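Local coordinates for protein galectin-1 (Bufo arenarum, PDB 1A78) that binds beta-galactosides, probably along with a range of complex carbohydrates, as a homodimeric lectin and may regulate cell apoptosis and differentiation, at residues A[32-37]-A[122-127]. Residues are numbered along the deposited sequence; the frame is centred on the assembly and turned at random.
Sequences AVNLGE and SLEGLA
V33 and L123 sit side by side as a non-hydrogen-bonded antiparallel pair between strand 30-35 and strand 118-124, in the interior of the six-stranded sheet, flanked by the hydrogen-bonded pairs A32-E124 and N34-S122. Four backbone bonds hold the ladder, N34 N to S122 O being the shortest at 2.8 Å. On the sugar-binding face, the amide of N34 reaches across to the neighbouring strand, CG lying anti to its own carbonyl carbon (chi1 -51°). ND2 gives one bond to S122 OG at 3.2 Å, nearly in the amide plane. Its other bond, to E124 OE2 at 3.0 Å, is tilted out of that plane. The carboxylate is met from above its plane, which is turned 46° from that of the amide, and E124 OE1 rests 3.9 Å from A32 CB. OD1 of N34 is held by H45 ND1, so both ends of the amide are gripped and its rotation is fixed. As H45 is a galactoside-binding residue, N34 is probably a second-shell residue that helps orient the imidazole. On the other face, V33 CG2 packs at 3.6 Å against L123 CD2, and V33 also meets F90 of the opposing sheet. A polar network beside the sugar site and apolar packing inward characterise the galectin beta-sandwich.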
loop_
_atom_site.group_PDB
_atom_site.type_symbol
_atom_site.label_atom_id
_atom_site.label_comp_id
_atom_site.label_asym_id
_atom_site.label_seq_id
_atom_site.Cartn_x
_atom_site.Cartn_y
_atom_site.Cartn_z
ATOM N N ALA A 32 -11.601 -9.257 5.558
ATOM C CA ALA A 32 -10.356 -9.747 6.130
ATOM C C ALA A 32 -9.167 -8.857 5.823
ATOM O O ALA A 32 -9.198 -8.056 4.901
ATOM C CB ALA A 32 -10.072 -11.177 5.628
ATOM N N VAL A 33 -8.149 -8.986 6.654
ATOM C CA VAL A 33 -6.884 -8.289 6.510
ATOM C C VAL A 33 -5.858 -9.382 6.778
ATOM O O VAL A 33 -5.906 -10.026 7.828
ATOM C CB VAL A 33 -6.718 -7.154 7.545
ATOM C CG1 VAL A 33 -5.286 -6.595 7.488
ATOM C CG2 VAL A 33 -7.741 -6.039 7.255
ATOM N N ASN A 34 -4.937 -9.607 5.849
ATOM C CA ASN A 34 -3.950 -10.668 6.032
ATOM C C ASN A 34 -2.538 -10.123 6.131
ATOM O O ASN A 34 -2.216 -9.154 5.450
ATOM C CB ASN A 34 -4.040 -11.646 4.852
ATOM C CG ASN A 34 -5.448 -12.120 4.609
ATOM O OD1 ASN A 34 -6.033 -12.777 5.454
ATOM N ND2 ASN A 34 -6.014 -11.761 3.481
ATOM N N LEU A 35 -1.709 -10.737 6.970
ATOM C CA LEU A 35 -0.312 -10.345 7.162
ATOM C C LEU A 35 0.485 -11.645 7.158
ATOM O O LEU A 35 0.115 -12.606 7.840
ATOM C CB LEU A 35 -0.111 -9.675 8.532
ATOM C CG LEU A 35 -0.354 -8.184 8.751
ATOM C CD1 LEU A 35 -1.760 -7.851 8.397
ATOM C CD2 LEU A 35 -0.086 -7.832 10.215
ATOM N N GLY A 36 1.592 -11.680 6.437
ATOM C CA GLY A 36 2.382 -12.893 6.386
ATOM C C GLY A 36 3.439 -12.817 5.298
ATOM O O GLY A 36 3.994 -11.742 5.053
ATOM N N GLU A 37 3.705 -13.946 4.643
ATOM C CA GLU A 37 4.710 -14.031 3.583
ATOM C C GLU A 37 4.177 -13.930 2.175
ATOM O O GLU A 37 4.819 -13.345 1.309
ATOM C CB GLU A 37 5.486 -15.316 3.710
ATOM C CG GLU A 37 6.382 -15.294 4.887
ATOM C CD GLU A 37 6.883 -16.659 5.238
ATOM O OE1 GLU A 37 6.172 -17.346 6.010
ATOM O OE2 GLU A 37 7.973 -17.045 4.747
ATOM N N SER A 122 -2.580 -8.057 2.558
ATOM C CA SER A 122 -3.657 -8.000 1.576
ATOM C C SER A 122 -4.985 -7.817 2.298
ATOM O O SER A 122 -5.110 -8.166 3.482
ATOM C CB SER A 122 -3.709 -9.259 0.728
ATOM O OG SER A 122 -3.812 -10.412 1.539
ATOM N N LEU A 123 -5.956 -7.247 1.591
ATOM C CA LEU A 123 -7.288 -7.003 2.120
ATOM C C LEU A 123 -8.274 -7.782 1.269
ATOM O O LEU A 123 -8.036 -8.027 0.088
ATOM C CB LEU A 123 -7.644 -5.508 2.032
ATOM C CG LEU A 123 -6.694 -4.489 2.677
ATOM C CD1 LEU A 123 -7.207 -3.072 2.445
ATOM C CD2 LEU A 123 -6.537 -4.759 4.161
ATOM N N GLU A 124 -9.381 -8.189 1.861
ATOM C CA GLU A 124 -10.389 -8.905 1.108
ATOM C C GLU A 124 -11.748 -8.313 1.456
ATOM O O GLU A 124 -12.112 -8.236 2.632
ATOM C CB GLU A 124 -10.407 -10.386 1.478
ATOM C CG GLU A 124 -9.094 -11.155 1.393
ATOM C CD GLU A 124 -9.243 -12.570 1.979
ATOM O OE1 GLU A 124 -10.403 -12.990 2.235
ATOM O OE2 GLU A 124 -8.216 -13.265 2.202
ATOM N N GLY A 125 -12.486 -7.874 0.444
ATOM C CA GLY A 125 -13.809 -7.340 0.687
ATOM C C GLY A 125 -13.894 -6.096 1.545
ATOM O O GLY A 125 -14.867 -5.894 2.274
ATOM N N LEU A 126 -12.904 -5.229 1.401
ATOM C CA LEU A 126 -12.834 -3.986 2.151
ATOM C C LEU A 126 -12.236 -2.971 1.173
ATOM O O LEU A 126 -11.233 -3.257 0.510
ATOM C CB LEU A 126 -11.905 -4.195 3.343
ATOM C CG LEU A 126 -11.747 -3.073 4.344
ATOM C CD1 LEU A 126 -13.039 -2.841 5.090
ATOM C CD2 LEU A 126 -10.631 -3.426 5.287
ATOM N N ALA A 127 -12.900 -1.832 1.008
ATOM C CA ALA A 127 -12.402 -0.799 0.099
ATOM C C ALA A 127 -11.254 -0.034 0.749
ATOM O O ALA A 127 -11.427 0.587 1.786
ATOM C CB ALA A 127 -13.527 0.166 -0.311
#